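Local coordinates for protein phosphosugar isomerase (Escherichia coli O6:H1, PDB 5UQI) that probably interconverts arabinose-5-phosphate and ribulose-5-phosphate as a sugar isomerase of the SIS family, and binds arabinose-5-phosphate in this crystal, at residues H8-K11 / H12-N16; H82-L85 / G86-A89; S27-S30 / E31-N34. All blocks are in the same frame, centred on the assembly; numbering follows the deposited sequence.

Contact 1: H8-K11 / H12-N16; sequences HLIK and HFMHN
Leu9 and Phe13 meet one turn apart on helix 3-25, where the methyl CD1 of Leu9 comes 3.6 Å from CE2 at the rim of the Phe13 ring. CD2 of the adjoining His12 lies over one face of the Phe13 ring, 3.8 Å above its plane and displaced toward the rim, on the side from which Leu9 CD1 approaches. The imidazole of His12 in turn has CG of Asn16 above one of its faces, 4.2 Å from the plane and again off-centre. Leu9 CG is anti to the backbone N (chi1 177°), which lays its branch alongside Phe13, both side chains pointing the same way.

Beneath these groups runs an ordinary alpha-helical ladder. Met14 N reaches Ile10 O at 3.1 Å, a nearly straight bond (171°) in the carbonyl plane, while His15 N meets Lys11 O at 2.8 Å. Leu9 O serves two donors: Phe13 N at 3.3 Å, and His12 N in a weak, more bent bond. On another side of the helix, Ile10 CG2 and Met14 SD are a loose pair at 4.3 Å. Asn16 is tied to the body of the chain through ND2, which bonds Ala147 O. The chemistry divides cleanly: across these turns the polar links are all between backbone groups, whereas the side chains meet by apolar contact alone, at the Leu9-Phe13 pair and more loosely at Ile10-Met14, on a surface stretch of helix.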
ATOM      1  N   HIS A   8     -28.228  -4.246  11.147  1.00 27.24           N
ATOM      2  CA  HIS A   8     -28.075  -4.951   9.871  1.00 30.85           C
ATOM      3  C   HIS A   8     -27.420  -4.048   8.798  1.00 29.21           C
ATOM      4  O   HIS A   8     -26.678  -4.531   7.946  1.00 30.07           O
ATOM      5  CB  HIS A   8     -29.395  -5.492   9.301  1.00 36.29           C
ATOM      6  CG  HIS A   8     -29.904  -6.723   9.997  1.00 43.60           C
ATOM      7  ND1 HIS A   8     -29.123  -7.842  10.222  1.00 49.32           N
ATOM      8  CD2 HIS A   8     -31.135  -7.022  10.486  1.00 43.79           C
ATOM      9  CE1 HIS A   8     -29.845  -8.763  10.844  1.00 48.06           C
ATOM     10  NE2 HIS A   8     -31.062  -8.282  11.031  1.00 47.03           N
ATOM     11  N   LEU A   9     -27.711  -2.760   8.874  1.00 27.17           N
ATOM     12  CA  LEU A   9     -27.184  -1.765   7.921  1.00 26.25           C
ATOM     13  C   LEU A   9     -25.668  -1.686   8.118  1.00 24.96           C
ATOM     14  O   LEU A   9     -24.883  -1.812   7.143  1.00 23.78           O
ATOM     15  CB  LEU A   9     -27.862  -0.416   8.137  1.00 26.83           C
ATOM     16  CG  LEU A   9     -27.344   0.742   7.247  1.00 26.42           C
ATOM     17  CD1 LEU A   9     -27.446   0.430   5.775  1.00 27.55           C
ATOM     18  CD2 LEU A   9     -27.993   2.058   7.562  1.00 25.28           C
ATOM     19  N   ILE A  10     -25.247  -1.593   9.372  1.00 23.71           N
ATOM     20  CA  ILE A  10     -23.776  -1.600   9.664  1.00 21.38           C
ATOM     21  C   ILE A  10     -23.102  -2.893   9.209  1.00 23.00           C
ATOM     22  O   ILE A  10     -22.039  -2.870   8.551  1.00 21.28           O
ATOM     23  CB  ILE A  10     -23.561  -1.366  11.157  1.00 22.76           C
ATOM     24  CG1 ILE A  10     -23.994   0.058  11.484  1.00 25.30           C
ATOM     25  CG2 ILE A  10     -22.122  -1.641  11.585  1.00 24.71           C
ATOM     26  CD1 ILE A  10     -24.326   0.233  12.957  1.00 29.29           C
ATOM     27  N   LYS A  11     -23.713  -4.035   9.500  1.00 19.64           N
ATOM     28  CA  LYS A  11     -23.144  -5.309   9.068  1.00 21.35           C
ATOM     29  C   LYS A  11     -23.117  -5.444   7.542  1.00 21.32           C
ATOM     30  O   LYS A  11     -22.218  -6.110   7.044  1.00 22.46           O
ATOM     31  CB  LYS A  11     -23.887  -6.511   9.709  1.00 21.92           C
ATOM     32  CG  LYS A  11     -23.638  -6.590  11.197  1.00 22.77           C
ATOM     33  CD  LYS A  11     -24.400  -7.787  11.799  1.00 24.10           C
ATOM     34  CE  LYS A  11     -24.010  -7.893  13.257  1.00 24.06           C
ATOM     35  NZ  LYS A  11     -24.439  -9.224  13.765  1.00 29.82           N
ATOM     36  N   HIS A  12     -24.059  -4.806   6.827  1.00 22.68           N
ATOM     37  CA  HIS A  12     -24.094  -4.832   5.350  1.00 22.74           C
ATOM     38  C   HIS A  12     -22.763  -4.210   4.835  1.00 22.17           C
ATOM     39  O   HIS A  12     -22.078  -4.777   3.983  1.00 23.10           O
ATOM     40  CB  HIS A  12     -25.332  -4.065   4.804  1.00 26.11           C
ATOM     41  CG  HIS A  12     -25.235  -3.693   3.347  1.00 28.12           C
ATOM     42  ND1 HIS A  12     -25.409  -4.613   2.330  1.00 32.76           N
ATOM     43  CD2 HIS A  12     -24.947  -2.511   2.737  1.00 29.52           C
ATOM     44  CE1 HIS A  12     -25.250  -4.014   1.162  1.00 31.19           C
ATOM     45  NE2 HIS A  12     -24.972  -2.739   1.378  1.00 33.11           N
ATOM     46  N   PHE A  13     -22.389  -3.062   5.413  1.00 20.38           N
ATOM     47  CA  PHE A  13     -21.203  -2.397   4.886  1.00 19.23           C
ATOM     48  C   PHE A  13     -19.960  -3.202   5.247  1.00 18.79           C
ATOM     49  O   PHE A  13     -19.019  -3.295   4.450  1.00 18.79           O
ATOM     50  CB  PHE A  13     -21.122  -0.973   5.419  1.00 20.04           C
ATOM     51  CG  PHE A  13     -22.196  -0.051   4.874  1.00 18.73           C
ATOM     52  CD1 PHE A  13     -22.322   0.198   3.506  1.00 20.79           C
ATOM     53  CD2 PHE A  13     -23.076   0.582   5.740  1.00 18.05           C
ATOM     54  CE1 PHE A  13     -23.332   1.058   3.007  1.00 21.65           C
ATOM     55  CE2 PHE A  13     -24.058   1.475   5.244  1.00 19.14           C
ATOM     56  CZ  PHE A  13     -24.210   1.697   3.884  1.00 21.17           C
ATOM     57  N   MET A  14     -19.917  -3.729   6.477  1.00 18.70           N
ATOM     58  CA  MET A  14     -18.810  -4.590   6.902  1.00 16.43           C
ATOM     59  C   MET A  14     -18.663  -5.796   6.015  1.00 18.99           C
ATOM     60  O   MET A  14     -17.560  -6.165   5.628  1.00 18.37           O
ATOM     61  CB  MET A  14     -18.944  -5.028   8.392  1.00 17.31           C
ATOM     62  CG  MET A  14     -19.006  -3.869   9.363  1.00 19.59           C
ATOM     63  SD  MET A  14     -18.954  -4.564  11.036  1.00 24.25           S
ATOM     64  CE  MET A  14     -17.341  -5.327  11.168  1.00 25.40           C
ATOM     65  N   HIS A  15     -19.818  -6.382   5.666  1.00 18.97           N
ATOM     66  CA  HIS A  15     -19.786  -7.544   4.818  1.00 22.06           C
ATOM     67  C   HIS A  15     -19.256  -7.230   3.404  1.00 20.02           C
ATOM     68  O   HIS A  15     -18.507  -8.067   2.858  1.00 18.96           O
ATOM     69  CB  HIS A  15     -21.215  -8.121   4.749  1.00 24.51           C
ATOM     70  CG  HIS A  15     -21.353  -9.263   3.794  1.00 33.96           C
ATOM     71  ND1 HIS A  15     -20.853 -10.521   4.050  1.00 38.94           N
ATOM     72  CD2 HIS A  15     -21.936  -9.323   2.574  1.00 37.12           C
ATOM     73  CE1 HIS A  15     -21.112 -11.306   3.017  1.00 35.51           C
ATOM     74  NE2 HIS A  15     -21.781 -10.610   2.118  1.00 38.72           N
ATOM     75  N   ASN A  16     -19.588  -6.038   2.862  1.00 19.59           N
ATOM     76  CA  ASN A  16     -19.059  -5.642   1.552  1.00 20.09           C
ATOM     77  C   ASN A  16     -17.521  -5.627   1.639  1.00 20.03           C
ATOM     78  O   ASN A  16     -16.825  -6.068   0.704  1.00 20.95           O
ATOM     79  CB  ASN A  16     -19.563  -4.252   1.133  1.00 21.28           C
ATOM     80  CG  ASN A  16     -20.996  -4.296   0.656  1.00 27.93           C
ATOM     81  OD1 ASN A  16     -21.545  -5.392   0.494  1.00 30.73           O
ATOM     82  ND2 ASN A  16     -21.596  -3.139   0.410  1.00 31.31           N
TER

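Contact 2: H82-L85 / G86-A89; sequences HGDL and GMVA
Met87 and Asp84 lie side by side and point the same way, where a Schellman motif ends helix 77-84. Gly83, with its positive phi of 125°, is the C' residue of that motif; Asp84 N turns back to Glu79 O and Gly83 N to Ala80 O. The chain then tightens into a short 3-10 run. Met87 SD passes beside Asp84 CB at 4.0 Å, and its methyl settles over the flat carboxylate: Met87 CE stands above the face, 3.6 Å from Asp84 CG and a little nearer OD2 than OD1. An extended chain beyond CG (chi2 178°, chi3 173°) carries the methyl that far back. Both side chains also touch Val75 of strand 72-76, and Met87 reaches Phe73 there.

Leu85 and Val88 instead meet helix 110-116, Leu85 against Ser112 and Leu113, Val88 against Met116. The segment thus bridges strand 72-76, outermost in this chain's parallel sheet, and a helix of the SIS domain before the chain enters strand 93-97. Three successive i to i+3 bonds hold it. Gly86 N meets Gly83 O at 3.0 Å, and Met87 N meets Asp84 O at 2.8 Å. The last is Val88 N to Leu85 O, 3.0 Å, while Val88 CB rests 3.4 Å from that same Leu85 O.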
ATOM      1  N   HIS A  82       6.931  19.115  -3.543  1.00 14.80           N
ATOM      2  CA  HIS A  82       7.323  20.362  -2.889  1.00 15.25           C
ATOM      3  C   HIS A  82       8.584  20.189  -2.051  1.00 14.60           C
ATOM      4  O   HIS A  82       8.787  20.948  -1.114  1.00 18.12           O
ATOM      5  CB  HIS A  82       6.146  20.940  -2.085  1.00 15.57           C
ATOM      6  CG  HIS A  82       5.004  21.327  -2.961  1.00 18.02           C
ATOM      7  ND1 HIS A  82       4.890  22.587  -3.509  1.00 25.79           N
ATOM      8  CD2 HIS A  82       3.941  20.627  -3.408  1.00 17.84           C
ATOM      9  CE1 HIS A  82       3.814  22.638  -4.276  1.00 25.45           C
ATOM     10  NE2 HIS A  82       3.242  21.453  -4.271  1.00 21.66           N
ATOM     11  N   GLY A  83       9.429  19.229  -2.400  1.00 13.75           N
ATOM     12  CA  GLY A  83      10.756  19.123  -1.798  1.00 13.07           C
ATOM     13  C   GLY A  83      11.016  17.768  -1.180  1.00 12.94           C
ATOM     14  O   GLY A  83      12.149  17.411  -1.013  1.00 14.23           O
ATOM     15  N   ASP A  84       9.943  17.084  -0.745  1.00 12.75           N
ATOM     16  CA  ASP A  84      10.178  15.858   0.057  1.00 13.14           C
ATOM     17  C   ASP A  84      10.710  14.717  -0.767  1.00 13.14           C
ATOM     18  O   ASP A  84      11.131  13.694  -0.194  1.00 13.89           O
ATOM     19  CB  ASP A  84       8.906  15.392   0.848  1.00 14.08           C
ATOM     20  CG  ASP A  84       8.541  16.301   2.024  1.00 16.70           C
ATOM     21  OD1 ASP A  84       9.071  17.412   2.184  1.00 19.22           O
ATOM     22  OD2 ASP A  84       7.643  15.877   2.832  1.00 17.65           O
ATOM     23  N   LEU A  85      10.723  14.834  -2.114  1.00 12.92           N
ATOM     24  CA  LEU A  85      11.484  13.857  -2.875  1.00 13.75           C
ATOM     25  C   LEU A  85      12.958  13.796  -2.448  1.00 13.71           C
ATOM     26  O   LEU A  85      13.575  12.727  -2.596  1.00 13.86           O
ATOM     27  CB  LEU A  85      11.406  14.280  -4.365  1.00 13.40           C
ATOM     28  CG  LEU A  85      10.118  13.770  -5.021  1.00 14.82           C
ATOM     29  CD1 LEU A  85       9.954  14.615  -6.301  1.00 16.30           C
ATOM     30  CD2 LEU A  85      10.190  12.278  -5.382  1.00 19.05           C
ATOM     31  N   GLY A  86      13.475  14.859  -1.803  1.00 13.29           N
ATOM     32  CA  GLY A  86      14.797  14.869  -1.262  1.00 12.70           C
ATOM     33  C   GLY A  86      14.996  13.913  -0.097  1.00 14.48           C
ATOM     34  O   GLY A  86      16.142  13.640   0.329  1.00 16.40           O
ATOM     35  N   MET A  87      13.892  13.336   0.402  1.00 13.58           N
ATOM     36  CA  MET A  87      14.041  12.325   1.461  1.00 13.46           C
ATOM     37  C   MET A  87      14.454  10.974   0.924  1.00 14.80           C
ATOM     38  O   MET A  87      14.874  10.099   1.728  1.00 16.10           O
ATOM     39  CB  MET A  87      12.715  12.175   2.236  1.00 13.56           C
ATOM     40  CG  MET A  87      12.319  13.492   2.876  1.00 13.58           C
ATOM     41  SD  MET A  87      10.727  13.343   3.746  1.00 15.26           S
ATOM     42  CE  MET A  87      10.687  14.965   4.534  1.00 14.62           C
ATOM     43  N   VAL A  88      14.248  10.773  -0.383  1.00 13.94           N
ATOM     44  CA  VAL A  88      14.443   9.473  -1.077  1.00 14.58           C
ATOM     45  C   VAL A  88      15.863   9.491  -1.639  1.00 16.40           C
ATOM     46  O   VAL A  88      16.212  10.390  -2.397  1.00 19.49           O
ATOM     47  CB  VAL A  88      13.421   9.315  -2.237  1.00 15.12           C
ATOM     48  CG1 VAL A  88      13.656   8.000  -2.998  1.00 15.65           C
ATOM     49  CG2 VAL A  88      11.992   9.395  -1.687  1.00 15.31           C
ATOM     50  N   ALA A  89      16.662   8.535  -1.202  1.00 18.18           N
ATOM     51  CA  ALA A  89      18.070   8.446  -1.649  1.00 19.36           C
ATOM     52  C   ALA A  89      18.354   7.147  -2.386  1.00 21.05           C
ATOM     53  O   ALA A  89      17.521   6.294  -2.452  1.00 19.56           O
ATOM     54  CB  ALA A  89      19.000   8.621  -0.468  1.00 23.56           C
TER

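Contact 3: S27-S30 / E31-N34; sequences SPLS and EFAN
Ser30 O and Asn34 N are joined through one water, which gives a hydrogen to Ser30 O at 2.7 Å and accepts one from Asn34 N at 2.8 Å. It thus fills in for the direct i to i+4 bond at the start of helix 32-41. Just before it, Phe32 N closes a type I beta turn on Leu29 O at 3.0 Å, a fairly straight bond (161°). That same Leu29 O lies at the edge of the Phe32 ring, close to its plane.

The side chains of Leu29 and Phe32 cross obliquely: Leu29 CB packs on Phe32 CD1 at 3.6 Å, and Leu29 CD2 reaches Phe32 CE1 at 3.8 Å. Glu31 folds back over the turn, with CG wedged between backbone N and carbonyl carbon (chi1 67°) and a further bend at chi2, bringing OE1 within 3.5 Å of Leu29 C. Its other oxygen, OE2, accepts a bond from Glu140 N. The turn sits between helix 3-25 and helix 32-41, with Glu31 joined to the end of strand 137-140 and Phe32 lying against Val164 and Val168 of helix 156-175.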
ATOM      1  N   SER A  27      -7.503 -14.777  -5.199  1.00 24.85           N
ATOM      2  CA  SER A  27      -6.851 -14.458  -6.474  1.00 24.93           C
ATOM      3  C   SER A  27      -5.418 -15.065  -6.502  1.00 22.81           C
ATOM      4  O   SER A  27      -4.871 -15.477  -5.492  1.00 23.40           O
ATOM      5  CB  SER A  27      -6.907 -12.940  -6.718  1.00 29.37           C
ATOM      6  OG  SER A  27      -5.876 -12.302  -6.005  1.00 32.79           O
ATOM      7  N   PRO A  28      -4.763 -15.137  -7.675  1.00 24.63           N
ATOM      8  CA  PRO A  28      -3.456 -15.856  -7.678  1.00 24.81           C
ATOM      9  C   PRO A  28      -2.283 -15.155  -6.969  1.00 23.60           C
ATOM     10  O   PRO A  28      -1.315 -15.805  -6.573  1.00 24.43           O
ATOM     11  CB  PRO A  28      -3.114 -15.959  -9.189  1.00 25.91           C
ATOM     12  CG  PRO A  28      -4.409 -15.711  -9.923  1.00 28.36           C
ATOM     13  CD  PRO A  28      -5.261 -14.848  -9.040  1.00 26.98           C
ATOM     14  N   LEU A  29      -2.379 -13.814  -6.885  1.00 24.21           N
ATOM     15  CA  LEU A  29      -1.314 -12.965  -6.333  1.00 25.12           C
ATOM     16  C   LEU A  29       0.042 -13.320  -6.958  1.00 22.37           C
ATOM     17  O   LEU A  29       1.039 -13.360  -6.259  1.00 22.75           O
ATOM     18  CB  LEU A  29      -1.273 -13.113  -4.781  1.00 25.52           C
ATOM     19  CG  LEU A  29      -2.623 -12.781  -4.106  1.00 28.57           C
ATOM     20  CD1 LEU A  29      -2.511 -12.820  -2.579  1.00 29.85           C
ATOM     21  CD2 LEU A  29      -3.213 -11.467  -4.595  1.00 30.47           C
ATOM     22  N   SER A  30       0.067 -13.592  -8.278  1.00 24.14           N
ATOM     23  CA  SER A  30       1.321 -14.086  -8.943  1.00 27.18           C
ATOM     24  C   SER A  30       2.570 -13.268  -8.690  1.00 28.76           C
ATOM     25  O   SER A  30       3.645 -13.836  -8.398  1.00 31.52           O
ATOM     26  CB  SER A  30       1.066 -14.227 -10.441  1.00 30.59           C
ATOM     27  OG  SER A  30       0.086 -15.244 -10.567  1.00 40.48           O
ATOM     28  N   GLU A  31       2.423 -11.937  -8.742  1.00 22.14           N
ATOM     29  CA  GLU A  31       3.596 -11.048  -8.615  1.00 22.76           C
ATOM     30  C   GLU A  31       4.052 -10.835  -7.179  1.00 22.69           C
ATOM     31  O   GLU A  31       5.043 -10.165  -6.942  1.00 22.43           O
ATOM     32  CB  GLU A  31       3.305  -9.691  -9.319  1.00 24.05           C
ATOM     33  CG  GLU A  31       2.228  -8.802  -8.716  1.00 24.82           C
ATOM     34  CD  GLU A  31       0.753  -9.184  -8.990  1.00 30.80           C
ATOM     35  OE1 GLU A  31       0.368 -10.359  -8.806  1.00 38.38           O
ATOM     36  OE2 GLU A  31      -0.086  -8.321  -9.341  1.00 27.58           O
ATOM     37  N   PHE A  32       3.367 -11.447  -6.228  1.00 22.25           N
ATOM     38  CA  PHE A  32       3.771 -11.243  -4.797  1.00 21.36           C
ATOM     39  C   PHE A  32       5.079 -11.864  -4.412  1.00 21.46           C
ATOM     40  O   PHE A  32       5.778 -11.344  -3.518  1.00 20.95           O
ATOM     41  CB  PHE A  32       2.660 -11.617  -3.832  1.00 22.33           C
ATOM     42  CG  PHE A  32       1.611 -10.541  -3.729  1.00 22.91           C
ATOM     43  CD1 PHE A  32       0.787 -10.219  -4.792  1.00 22.59           C
ATOM     44  CD2 PHE A  32       1.541  -9.776  -2.589  1.00 27.84           C
ATOM     45  CE1 PHE A  32      -0.189  -9.230  -4.704  1.00 24.44           C
ATOM     46  CE2 PHE A  32       0.605  -8.736  -2.521  1.00 26.93           C
ATOM     47  CZ  PHE A  32      -0.263  -8.495  -3.553  1.00 26.09           C
ATOM     48  N   ALA A  33       5.461 -12.965  -5.076  1.00 22.22           N
ATOM     49  CA  ALA A  33       6.772 -13.501  -4.801  1.00 22.34           C
ATOM     50  C   ALA A  33       7.853 -12.534  -5.258  1.00 22.23           C
ATOM     51  O   ALA A  33       8.827 -12.298  -4.527  1.00 22.46           O
ATOM     52  CB  ALA A  33       6.918 -14.863  -5.477  1.00 23.36           C
ATOM     53  N   ASN A  34       7.702 -11.967  -6.468  1.00 23.55           N
ATOM     54  CA  ASN A  34       8.660 -10.969  -6.938  1.00 22.79           C
ATOM     55  C   ASN A  34       8.648  -9.742  -6.003  1.00 20.27           C
ATOM     56  O   ASN A  34       9.719  -9.206  -5.710  1.00 21.56           O
ATOM     57  CB  ASN A  34       8.323 -10.498  -8.336  1.00 27.14           C
ATOM     58  CG  ASN A  34       8.790 -11.474  -9.367  1.00 34.57           C
ATOM     59  OD1 ASN A  34       9.673 -12.309  -9.104  1.00 36.89           O
ATOM     60  ND2 ASN A  34       8.208 -11.393 -10.521  1.00 35.52           N
TER
HETATM   61  O   HOH W   1       6.283 -13.192  -8.604  1.00 32.23           O

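The three contacts are strung along the chain in the order 1, 3, 2, none touching another. Contact 1 lies on helix 3-25 and contact 3 at the turn into helix 32-41, with centres about 29 Å apart and nearest atoms about 14 Å apart. Contact 2 lies across the chain's centre from contact 1, about 41 Å between centres, and about 18 Å from contact 3 at the nearest atoms. No residue of the arabinose-5-phosphate pocket belongs to any of them. Contact 2 has a link along the chain: its loop feeds strand 93-97, after which come the pocket residues Ser98, Asn99 and Ser100. Contact 3 leads through helix 32-41 and strand 46-50 to Val51, Gly52, Lys53 and Ser54.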